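Local coordinates for beta-lactamase (Klebsiella pneumoniae, PDB 6M5P), which probably hydrolyses beta-lactam antibiotics to substituted beta-amino acids, as a serine enzyme of the class C beta-lactamase family, at residues L66-S71 against E203-G208; G70-T75 against I319-S324; F156-T161 against N225-I230. The protein carries 1 engineered substitution. All coordinates share one frame; numbering follows the deposited sequence.

Interaction 1: L66-S71 against E203-G208; sequences LFEVGS and ENYAWG. With MER ((4R,5S)-3-{[(3S,5S)-5-(dimethylcarbamoyl)pyrrolidin-3-yl]sulfanyl}-5-[(2S,3R)-3-hydroxy-1-oxobutan-2-yl]-4-methyl-4,5-d ihydro-1H-pyrrole-2-carboxylic acid), chain B.
An isolated parallel beta bridge pairs Leu66 with Tyr205, at the start of the run that leads through strand 67-68 to Ser71, the serine of the Ser-Xaa-Xaa-Lys motif. Leu66 N donates to Asn204 O at 2.8 Å, and Leu66 O accepts from Ala206 N at 3.0 Å, so Leu66 is held through both its backbone polar atoms. Ala206 turns its methyl group in against the same carbonyl, with CB 3.5 Å from Leu66 O. Asn204 reaches Leu66 through its backbone oxygen, while its ND2 is hydrogen-bonded to Gln201 OE1.

A second link is made by side chains. Tyr205 CG lies anti to the backbone N (chi1 -175°), which carries the ring along segment 66-71 as far as Glu68. The Glu68 chain is extended beyond CG and runs past the rim of the ring, its carboxylate plane turned 58° from the ring plane. Tyr205 OH donates to Glu68 OE2 at 2.6 Å, meeting the oxygen on its anti side, 16° out of the carboxylate plane. The phenol ring is also stacked on His217.

Val218 N gives OE2 a second bond, and Thr325 OG1 is hydrogen-bonded to OE1, tying the carboxylate to the end of strand 317-325. At the far end of segment 66-71, beyond Val69 and Gly70, Ser71 N bonds to O6 of the bound ligand MER at 3.0 Å.

With a short phenol bond, a backbone amide and a threonine hydroxyl all bonded to it, the buried Glu68 carboxylate has both oxygens satisfied and little freedom to rotate. Such surroundings are consistent with an ionised acid.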
loop_
_atom_site.group_PDB
_atom_site.type_symbol
_atom_site.label_atom_id
_atom_site.label_comp_id
_atom_site.label_asym_id
_atom_site.label_seq_id
_atom_site.Cartn_x
_atom_site.Cartn_y
_atom_site.Cartn_z
ATOM N N LEU A 66 -7.203 -11.047 9.630
ATOM C CA LEU A 66 -6.977 -9.665 9.241
ATOM C C LEU A 66 -5.668 -9.186 9.843
ATOM O O LEU A 66 -5.419 -9.377 11.042
ATOM C CB LEU A 66 -8.112 -8.780 9.757
ATOM C CG LEU A 66 -9.501 -9.127 9.220
ATOM C CD1 LEU A 66 -10.577 -8.461 10.079
ATOM C CD2 LEU A 66 -9.634 -8.683 7.769
ATOM N N PHE A 67 -4.864 -8.519 9.019
ATOM C CA PHE A 67 -3.616 -7.910 9.439
ATOM C C PHE A 67 -3.687 -6.418 9.162
ATOM O O PHE A 67 -4.293 -5.985 8.174
ATOM C CB PHE A 67 -2.460 -8.458 8.587
ATOM C CG PHE A 67 -2.139 -9.921 8.823
ATOM C CD1 PHE A 67 -2.849 -10.920 8.178
ATOM C CD2 PHE A 67 -1.084 -10.293 9.651
ATOM C CE1 PHE A 67 -2.536 -12.260 8.369
ATOM C CE2 PHE A 67 -0.767 -11.647 9.846
ATOM C CZ PHE A 67 -1.494 -12.620 9.199
ATOM N N GLU A 68 -3.036 -5.625 10.014
ATOM C CA GLU A 68 -2.781 -4.235 9.661
ATOM C C GLU A 68 -1.724 -4.193 8.567
ATOM O O GLU A 68 -0.752 -4.952 8.601
ATOM C CB GLU A 68 -2.272 -3.471 10.879
ATOM C CG GLU A 68 -3.293 -3.423 12.006
ATOM C CD GLU A 68 -2.745 -2.867 13.307
ATOM O OE1 GLU A 68 -1.594 -2.378 13.365
ATOM O OE2 GLU A 68 -3.494 -2.936 14.298
ATOM N N VAL A 69 -1.908 -3.311 7.587
ATOM C CA VAL A 69 -0.955 -3.192 6.490
ATOM C C VAL A 69 -0.256 -1.846 6.445
ATOM O O VAL A 69 0.555 -1.613 5.546
ATOM C CB VAL A 69 -1.573 -3.546 5.124
ATOM C CG1 VAL A 69 -2.086 -4.976 5.160
ATOM C CG2 VAL A 69 -2.668 -2.550 4.746
ATOM N N GLY A 70 -0.520 -0.968 7.401
ATOM C CA GLY A 70 0.253 0.258 7.497
ATOM C C GLY A 70 0.210 1.048 6.205
ATOM O O GLY A 70 -0.860 1.270 5.625
ATOM N N SER A 71 1.390 1.450 5.721
ATOM C CA SER A 71 1.439 2.334 4.560
ATOM C C SER A 71 0.999 1.693 3.265
ATOM O O SER A 71 0.875 2.424 2.276
ATOM C CB SER A 71 2.822 2.900 4.317
ATOM O OG SER A 71 2.977 4.037 5.133
ATOM N N GLU A 203 -12.794 -11.372 16.004
ATOM C CA GLU A 203 -12.146 -12.638 16.330
ATOM C C GLU A 203 -11.081 -13.005 15.309
ATOM O O GLU A 203 -10.202 -13.820 15.611
ATOM C CB GLU A 203 -13.176 -13.764 16.446
ATOM C CG GLU A 203 -13.908 -14.100 15.151
ATOM C CD GLU A 203 -14.914 -15.231 15.328
ATOM O OE1 GLU A 203 -15.123 -15.666 16.481
ATOM O OE2 GLU A 203 -15.493 -15.681 14.317
ATOM N N ASN A 204 -11.132 -12.408 14.116
ATOM C CA ASN A 204 -10.176 -12.658 13.045
ATOM C C ASN A 204 -9.072 -11.610 12.968
ATOM O O ASN A 204 -8.164 -11.758 12.151
ATOM C CB ASN A 204 -10.907 -12.695 11.701
ATOM C CG ASN A 204 -11.823 -13.883 11.577
ATOM O OD1 ASN A 204 -11.522 -14.968 12.072
ATOM N ND2 ASN A 204 -12.952 -13.689 10.913
ATOM N N TYR A 205 -9.118 -10.571 13.790
ATOM C CA TYR A 205 -8.158 -9.472 13.729
ATOM C C TYR A 205 -6.935 -9.884 14.540
ATOM O O TYR A 205 -6.983 -9.934 15.775
ATOM C CB TYR A 205 -8.825 -8.208 14.274
ATOM C CG TYR A 205 -8.053 -6.903 14.203
ATOM C CD1 TYR A 205 -6.773 -6.805 13.643
ATOM C CD2 TYR A 205 -8.616 -5.749 14.729
ATOM C CE1 TYR A 205 -6.094 -5.581 13.607
ATOM C CE2 TYR A 205 -7.952 -4.547 14.699
ATOM C CZ TYR A 205 -6.697 -4.460 14.143
ATOM O OH TYR A 205 -6.072 -3.234 14.134
ATOM N N ALA A 206 -5.853 -10.224 13.843
ATOM C CA ALA A 206 -4.636 -10.638 14.520
ATOM C C ALA A 206 -4.162 -9.544 15.459
ATOM O O ALA A 206 -4.364 -8.352 15.214
ATOM C CB ALA A 206 -3.539 -10.912 13.494
ATOM N N TRP A 207 -3.521 -9.956 16.553
ATOM C CA TRP A 207 -2.757 -9.009 17.351
ATOM C C TRP A 207 -1.407 -8.769 16.697
ATOM O O TRP A 207 -0.796 -9.694 16.157
ATOM C CB TRP A 207 -2.567 -9.524 18.782
ATOM C CG TRP A 207 -3.812 -9.325 19.596
ATOM C CD1 TRP A 207 -4.736 -10.274 19.924
ATOM C CD2 TRP A 207 -4.296 -8.088 20.138
ATOM N NE1 TRP A 207 -5.756 -9.709 20.651
ATOM C CE2 TRP A 207 -5.512 -8.368 20.794
ATOM C CE3 TRP A 207 -3.818 -6.774 20.137
ATOM C CZ2 TRP A 207 -6.254 -7.384 21.449
ATOM C CZ3 TRP A 207 -4.560 -5.795 20.786
ATOM C CH2 TRP A 207 -5.761 -6.108 21.433
ATOM N N GLY A 208 -0.966 -7.514 16.711
ATOM C CA GLY A 208 0.391 -7.204 16.339
ATOM C C GLY A 208 1.307 -7.347 17.527
ATOM O O GLY A 208 0.871 -7.276 18.671
HETATM C C1 MER B . 4.711 2.995 6.736
HETATM C C2 MER B . 7.017 4.465 5.453
HETATM C C3 MER B . 4.699 4.222 7.789
HETATM C C4 MER B . 5.569 5.218 7.222
HETATM C C5 MER B . 5.849 5.243 4.912
HETATM O O6 MER B . 4.201 1.931 6.798
HETATM C C7 MER B . 3.360 4.935 8.129
HETATM O O8 MER B . 3.632 5.744 9.224
HETATM C C9 MER B . 2.213 3.961 8.494
HETATM N N10 MER B . 5.039 5.735 5.881
HETATM C C11 MER B . 5.398 5.193 3.487
HETATM O O12 MER B . 5.463 4.117 2.855
HETATM O O13 MER B . 4.948 6.222 2.916
HETATM S S14 MER B . 8.561 4.730 4.462
HETATM C C15 MER B . 9.006 3.514 3.299
HETATM C C16 MER B . 7.951 2.919 2.283
HETATM C C17 MER B . 8.801 2.235 1.486
HETATM C C18 MER B . 7.057 4.729 6.815
HETATM N N19 MER B . 9.947 3.356 1.122
HETATM C C20 MER B . 7.614 3.572 7.713
HETATM C C21 MER B . 10.088 4.075 2.260
HETATM C C22 MER B . 8.241 1.465 0.278
HETATM N N23 MER B . 9.041 0.290 -0.204
HETATM O O24 MER B . 7.231 1.699 -0.293
HETATM C C25 MER B . 10.281 -0.007 0.507
HETATM C C26 MER B . 8.604 -0.510 -1.333
#

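Interaction 2: G70-T75 against I319-S324; sequences GSLSKT and INKTGS. With MER ((4R,5S)-3-{[(3S,5S)-5-(dimethylcarbamoyl)pyrrolidin-3-yl]sulfanyl}-5-[(2S,3R)-3-hydroxy-1-oxobutan-2-yl]-4-methyl-4,5-d ihydro-1H-pyrrole-2-carboxylic acid), chain B.
Lys321 lies across Leu72 and Thr75, its side chain sliding past both in the opposite direction. Its CB rests 3.6 Å from Leu72 CD2, and its CG comes closer still, 3.5 Å from that methyl, a tight carbon contact. Thr75 CG2 sits beside the same stem, 3.8 Å from Lys321 CG and within reach of CD. Here Thr75 turns its methyl inward, while its OG1 bonds to Leu72 O and Tyr240.

Lys321 CG stands opposite its own backbone N (chi1 -176°), and bends at chi2 and chi4 lean the chain forward over Thr322. CE therefore passes 3.5 Å from Ser71 O. Lys321, Thr322 and Gly323 form the Lys-Thr-Gly motif of serine beta-lactamases, on strand 317-325 and next to the Ser-Xaa-Xaa-Lys motif that opens helix 73-86. Lacking a side chain, Gly323 lets the two backbones close in, its CA 3.5 Å from Ser71 N. Beyond it Ser324 N donates to O6 of MER at 2.7 Å, completing an oxyanion hole with the Ser71 amide.

At the tip, Lys321 NZ bonds to carboxylate oxygen O12 of MER at 2.6 Å, to the amide oxygen O24, and to Thr322 O in the carbonyl plane. Lys74 NZ takes the other carboxylate oxygen, O13, at 2.7 Å.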
loop_
_atom_site.group_PDB
_atom_site.type_symbol
_atom_site.label_atom_id
_atom_site.label_comp_id
_atom_site.label_asym_id
_atom_site.label_seq_id
_atom_site.Cartn_x
_atom_site.Cartn_y
_atom_site.Cartn_z
ATOM N N GLY A 70 -0.520 -0.968 7.401
ATOM C CA GLY A 70 0.253 0.258 7.497
ATOM C C GLY A 70 0.210 1.048 6.205
ATOM O O GLY A 70 -0.860 1.270 5.625
ATOM N N SER A 71 1.390 1.450 5.721
ATOM C CA SER A 71 1.439 2.334 4.560
ATOM C C SER A 71 0.999 1.693 3.265
ATOM O O SER A 71 0.875 2.424 2.276
ATOM C CB SER A 71 2.822 2.900 4.317
ATOM O OG SER A 71 2.977 4.037 5.133
ATOM N N LEU A 72 0.727 0.386 3.223
ATOM C CA LEU A 72 0.009 -0.110 2.051
ATOM C C LEU A 72 -1.309 0.633 1.886
ATOM O O LEU A 72 -1.838 0.725 0.772
ATOM C CB LEU A 72 -0.280 -1.606 2.154
ATOM C CG LEU A 72 0.847 -2.631 2.061
ATOM C CD1 LEU A 72 0.292 -4.026 1.809
ATOM C CD2 LEU A 72 1.775 -2.239 0.989
ATOM N N SER A 73 -1.848 1.162 2.995
ATOM C CA SER A 73 -3.090 1.924 2.965
ATOM C C SER A 73 -2.994 3.110 2.020
ATOM O O SER A 73 -4.014 3.548 1.476
ATOM C CB SER A 73 -3.411 2.435 4.371
ATOM O OG SER A 73 -3.517 1.352 5.283
ATOM N N LYS A 74 -1.786 3.645 1.819
ATOM C CA LYS A 74 -1.621 4.821 0.970
ATOM C C LYS A 74 -1.967 4.521 -0.483
ATOM O O LYS A 74 -2.390 5.425 -1.215
ATOM C CB LYS A 74 -0.181 5.330 1.059
ATOM C CG LYS A 74 0.231 5.694 2.476
ATOM C CD LYS A 74 1.593 6.356 2.540
ATOM C CE LYS A 74 1.823 6.870 3.956
ATOM N NZ LYS A 74 3.058 7.703 4.072
ATOM N N THR A 75 -1.782 3.271 -0.921
ATOM C CA THR A 75 -2.141 2.927 -2.297
ATOM C C THR A 75 -3.648 2.991 -2.525
ATOM O O THR A 75 -4.086 3.230 -3.657
ATOM C CB THR A 75 -1.581 1.562 -2.717
ATOM O OG1 THR A 75 -2.288 0.508 -2.046
ATOM C CG2 THR A 75 -0.075 1.466 -2.436
ATOM N N ILE A 319 6.509 -3.517 -9.535
ATOM C CA ILE A 319 5.746 -2.512 -8.796
ATOM C C ILE A 319 5.580 -3.010 -7.371
ATOM O O ILE A 319 5.254 -4.183 -7.157
ATOM C CB ILE A 319 4.381 -2.261 -9.455
ATOM C CG1 ILE A 319 4.571 -1.849 -10.915
ATOM C CG2 ILE A 319 3.624 -1.191 -8.686
ATOM C CD1 ILE A 319 3.275 -1.699 -11.676
ATOM N N ASN A 320 5.807 -2.142 -6.384
ATOM C CA ASN A 320 5.795 -2.646 -5.016
ATOM C C ASN A 320 5.459 -1.553 -4.012
ATOM O O ASN A 320 5.492 -0.353 -4.310
ATOM C CB ASN A 320 7.092 -3.418 -4.670
ATOM C CG ASN A 320 8.327 -2.520 -4.507
ATOM O OD1 ASN A 320 8.330 -1.315 -4.848
ATOM N ND2 ASN A 320 9.393 -3.112 -4.002
ATOM N N LYS A 321 5.137 -2.003 -2.801
ATOM C CA LYS A 321 4.880 -1.096 -1.691
ATOM C C LYS A 321 5.079 -1.868 -0.398
ATOM O O LYS A 321 4.566 -2.982 -0.256
ATOM C CB LYS A 321 3.443 -0.568 -1.768
ATOM C CG LYS A 321 3.104 0.466 -0.709
ATOM C CD LYS A 321 3.590 1.819 -1.133
ATOM C CE LYS A 321 3.610 2.762 0.053
ATOM N NZ LYS A 321 4.808 2.538 0.898
ATOM N N THR A 322 5.816 -1.281 0.544
ATOM C CA THR A 322 5.894 -1.795 1.904
ATOM C C THR A 322 4.953 -1.014 2.806
ATOM O O THR A 322 4.577 0.122 2.519
ATOM C CB THR A 322 7.309 -1.685 2.485
ATOM O OG1 THR A 322 7.681 -0.306 2.547
ATOM C CG2 THR A 322 8.309 -2.459 1.665
ATOM N N GLY A 323 4.595 -1.632 3.908
ATOM C CA GLY A 323 3.815 -0.941 4.922
ATOM C C GLY A 323 4.061 -1.565 6.273
ATOM O O GLY A 323 4.245 -2.777 6.395
ATOM N N SER A 324 4.041 -0.727 7.305
ATOM C CA SER A 324 4.266 -1.218 8.657
ATOM C C SER A 324 3.436 -0.413 9.642
ATOM O O SER A 324 3.097 0.746 9.395
ATOM C CB SER A 324 5.742 -1.113 9.059
ATOM O OG SER A 324 6.602 -1.692 8.079
HETATM C C1 MER B . 4.711 2.995 6.736
HETATM C C2 MER B . 7.017 4.465 5.453
HETATM C C3 MER B . 4.699 4.222 7.789
HETATM C C4 MER B . 5.569 5.218 7.222
HETATM C C5 MER B . 5.849 5.243 4.912
HETATM O O6 MER B . 4.201 1.931 6.798
HETATM C C7 MER B . 3.360 4.935 8.129
HETATM O O8 MER B . 3.632 5.744 9.224
HETATM C C9 MER B . 2.213 3.961 8.494
HETATM N N10 MER B . 5.039 5.735 5.881
HETATM C C11 MER B . 5.398 5.193 3.487
HETATM O O12 MER B . 5.463 4.117 2.855
HETATM O O13 MER B . 4.948 6.222 2.916
HETATM S S14 MER B . 8.561 4.730 4.462
HETATM C C15 MER B . 9.006 3.514 3.299
HETATM C C16 MER B . 7.951 2.919 2.283
HETATM C C17 MER B . 8.801 2.235 1.486
HETATM C C18 MER B . 7.057 4.729 6.815
HETATM N N19 MER B . 9.947 3.356 1.122
HETATM C C20 MER B . 7.614 3.572 7.713
HETATM C C21 MER B . 10.088 4.075 2.260
HETATM C C22 MER B . 8.241 1.465 0.278
HETATM N N23 MER B . 9.041 0.290 -0.204
HETATM O O24 MER B . 7.231 1.699 -0.293
HETATM C C25 MER B . 10.281 -0.007 0.507
HETATM C C26 MER B . 8.604 -0.510 -1.333
#

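Interaction 3: F156-T161 against N225-I230; sequences FSNIGT and NEAYGI. Engineered in segment 156-161: Phe156 (natural residue Tyr). With MER ((4R,5S)-3-{[(3S,5S)-5-(dimethylcarbamoyl)pyrrolidin-3-yl]sulfanyl}-5-[(2S,3R)-3-hydroxy-1-oxobutan-2-yl]-4-methyl-4,5-d ihydro-1H-pyrrole-2-carboxylic acid), chain B.
Asn158, the last residue of the Tyr-Xaa-Asn motif of class C enzymes, meets Ala227 where helix 158-171 approaches helix 224-228; the first position of that motif is here the engineered Phe156. The packed part is small and well buried. Asn158 CB touches Ala227 CB at 3.7 Å, and one turn further on Thr161 CG2 lies 3.6 Å from Glu226 O. In return the base of the Glu226 side chain presses on the other helix, CB 3.7 Å from Thr161 O.

Thr161 is divided by its torsion (chi1 -50°): CG2 points across the gap, while OG1 turns back to Ser157 O at 2.9 Å. Ser157 is the N-cap of helix 158-171, its OG accepting from Gly160 N in a nearly straight bond of 173° and also bonded to Gln124 O.

Toward the ligand the fit is loose. The nearest approach of Asn158 ND2 to Tyr228 is 4.4 Å, to CD2, and it meets the ring obliquely. Both Tyr228 and Phe156 are partly exposed. MER fills this side: its methyl C9 packs on Tyr228 CB, and C21 of its pyrrolidine ring sits 3.4 Å above one face of the Phe156 ring, offset toward the rim. Tyr228 OH is hydrogen-bonded to the backbone N of Glu221, itself a residue of the AMP site.

The two ends of the Asn158 amide have separate tasks. OD1 accepts from Lys74 NZ, and ND2 donates to MER O8 at 2.9 Å with an angle of 168°. Such a division fixes the rotation of the amide and lets the packed stem place one donor against the ligand hydroxyl oxygen while orienting the lysine.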
loop_
_atom_site.group_PDB
_atom_site.type_symbol
_atom_site.label_atom_id
_atom_site.label_comp_id
_atom_site.label_asym_id
_atom_site.label_seq_id
_atom_site.Cartn_x
_atom_site.Cartn_y
_atom_site.Cartn_z
ATOM N N PHE A 156 8.680 10.916 2.224
ATOM C CA PHE A 156 7.484 10.130 2.500
ATOM C C PHE A 156 6.677 10.828 3.578
ATOM O O PHE A 156 7.233 11.280 4.580
ATOM C CB PHE A 156 7.877 8.725 2.948
ATOM C CG PHE A 156 8.542 7.935 1.870
ATOM C CD1 PHE A 156 7.787 7.256 0.933
ATOM C CD2 PHE A 156 9.926 7.902 1.765
ATOM C CE1 PHE A 156 8.395 6.541 -0.081
ATOM C CE2 PHE A 156 10.543 7.188 0.748
ATOM C CZ PHE A 156 9.774 6.507 -0.174
ATOM N N SER A 157 5.365 10.940 3.368
ATOM C CA SER A 157 4.548 11.771 4.243
ATOM C C SER A 157 3.192 11.136 4.511
ATOM O O SER A 157 2.429 10.887 3.573
ATOM C CB SER A 157 4.362 13.162 3.638
ATOM O OG SER A 157 3.571 13.960 4.501
ATOM N N ASN A 158 2.873 10.918 5.790
ATOM C CA ASN A 158 1.504 10.552 6.137
ATOM C C ASN A 158 0.561 11.736 5.980
ATOM O O ASN A 158 -0.606 11.550 5.612
ATOM C CB ASN A 158 1.427 10.029 7.568
ATOM C CG ASN A 158 2.172 8.726 7.758
ATOM O OD1 ASN A 158 2.535 8.049 6.798
ATOM N ND2 ASN A 158 2.381 8.351 9.015
ATOM N N ILE A 159 1.039 12.955 6.254
ATOM C CA ILE A 159 0.194 14.142 6.116
ATOM C C ILE A 159 -0.199 14.345 4.662
ATOM O O ILE A 159 -1.372 14.575 4.346
ATOM C CB ILE A 159 0.905 15.390 6.667
ATOM C CG1 ILE A 159 1.475 15.135 8.058
ATOM C CG2 ILE A 159 -0.057 16.568 6.698
ATOM C CD1 ILE A 159 2.259 16.321 8.592
ATOM N N GLY A 160 0.778 14.260 3.760
ATOM C CA GLY A 160 0.480 14.410 2.344
ATOM C C GLY A 160 -0.517 13.378 1.848
ATOM O O GLY A 160 -1.458 13.713 1.129
ATOM N N THR A 161 -0.343 12.113 2.250
ATOM C CA THR A 161 -1.311 11.097 1.839
ATOM C C THR A 161 -2.687 11.410 2.403
ATOM O O THR A 161 -3.712 11.177 1.741
ATOM C CB THR A 161 -0.868 9.707 2.289
ATOM O OG1 THR A 161 0.488 9.481 1.900
ATOM C CG2 THR A 161 -1.745 8.646 1.626
ATOM N N ASN A 225 -6.699 7.212 8.515
ATOM C CA ASN A 225 -7.275 6.225 7.606
ATOM C C ASN A 225 -6.540 6.207 6.276
ATOM O O ASN A 225 -6.268 5.137 5.718
ATOM C CB ASN A 225 -8.758 6.497 7.381
ATOM C CG ASN A 225 -9.611 5.955 8.491
ATOM O OD1 ASN A 225 -9.251 4.977 9.141
ATOM N ND2 ASN A 225 -10.743 6.593 8.725
ATOM N N GLU A 226 -6.195 7.390 5.770
ATOM C CA GLU A 226 -5.532 7.515 4.481
ATOM C C GLU A 226 -4.146 6.892 4.503
ATOM O O GLU A 226 -3.731 6.265 3.527
ATOM C CB GLU A 226 -5.417 9.003 4.127
ATOM C CG GLU A 226 -6.726 9.691 3.716
ATOM C CD GLU A 226 -7.572 10.236 4.863
ATOM O OE1 GLU A 226 -7.379 9.862 6.037
ATOM O OE2 GLU A 226 -8.470 11.057 4.575
ATOM N N ALA A 227 -3.415 7.054 5.610
ATOM C CA ALA A 227 -2.007 6.687 5.661
ATOM C C ALA A 227 -1.775 5.290 6.213
ATOM O O ALA A 227 -0.806 4.632 5.812
ATOM C CB ALA A 227 -1.215 7.713 6.494
ATOM N N TYR A 228 -2.637 4.808 7.125
ATOM C CA TYR A 228 -2.356 3.539 7.792
ATOM C C TYR A 228 -3.613 2.827 8.287
ATOM O O TYR A 228 -3.505 1.971 9.173
ATOM C CB TYR A 228 -1.336 3.744 8.965
ATOM C CG TYR A 228 -1.759 4.788 9.986
ATOM C CD1 TYR A 228 -2.629 4.471 11.024
ATOM C CD2 TYR A 228 -1.302 6.099 9.897
ATOM C CE1 TYR A 228 -3.030 5.434 11.952
ATOM C CE2 TYR A 228 -1.706 7.070 10.823
ATOM C CZ TYR A 228 -2.567 6.723 11.839
ATOM O OH TYR A 228 -2.990 7.653 12.771
ATOM N N GLY A 229 -4.788 3.106 7.729
ATOM C CA GLY A 229 -6.000 2.570 8.313
ATOM C C GLY A 229 -6.449 1.188 7.889
ATOM O O GLY A 229 -7.377 0.661 8.507
ATOM N N ILE A 230 -5.872 0.579 6.860
ATOM C CA ILE A 230 -6.461 -0.638 6.299
ATOM C C ILE A 230 -6.076 -1.861 7.128
ATOM O O ILE A 230 -4.895 -2.080 7.459
ATOM C CB ILE A 230 -6.047 -0.810 4.828
ATOM C CG1 ILE A 230 -6.666 0.291 3.948
ATOM C CG2 ILE A 230 -6.406 -2.213 4.313
ATOM C CD1 ILE A 230 -8.148 0.107 3.641
HETATM C C1 MER B . 4.711 2.995 6.736
HETATM C C2 MER B . 7.017 4.465 5.453
HETATM C C3 MER B . 4.699 4.222 7.789
HETATM C C4 MER B . 5.569 5.218 7.222
HETATM C C5 MER B . 5.849 5.243 4.912
HETATM O O6 MER B . 4.201 1.931 6.798
HETATM C C7 MER B . 3.360 4.935 8.129
HETATM O O8 MER B . 3.632 5.744 9.224
HETATM C C9 MER B . 2.213 3.961 8.494
HETATM N N10 MER B . 5.039 5.735 5.881
HETATM C C11 MER B . 5.398 5.193 3.487
HETATM O O12 MER B . 5.463 4.117 2.855
HETATM O O13 MER B . 4.948 6.222 2.916
HETATM S S14 MER B . 8.561 4.730 4.462
HETATM C C15 MER B . 9.006 3.514 3.299
HETATM C C16 MER B . 7.951 2.919 2.283
HETATM C C17 MER B . 8.801 2.235 1.486
HETATM C C18 MER B . 7.057 4.729 6.815
HETATM N N19 MER B . 9.947 3.356 1.122
HETATM C C20 MER B . 7.614 3.572 7.713
HETATM C C21 MER B . 10.088 4.075 2.260
HETATM C C22 MER B . 8.241 1.465 0.278
HETATM N N23 MER B . 9.041 0.290 -0.204
HETATM O O24 MER B . 7.231 1.699 -0.293
HETATM C C25 MER B . 10.281 -0.007 0.507
HETATM C C26 MER B . 8.604 -0.510 -1.333
#

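In the fold
The three contacts bring together the parts of one active site, and each includes a residue that touches MER. Interactions 1 and 2 share Gly70 and Ser71, though their centres are 14 Å apart: the chain passes from strand 67-68 straight into the helix 73-86 region. Interaction 3 lies about 10 Å, centre to centre, from interaction 2 and about 17 Å from interaction 1. It is joined to interaction 2 by a probable hydrogen bond between Ile230 N and Ser73 OG (2.9 Å), and to interaction 1 by one between Val69 N and Ile230 O (3.2 Å). Gly70 and Ser71 thus meet both strand 317-325 and segment 225-230.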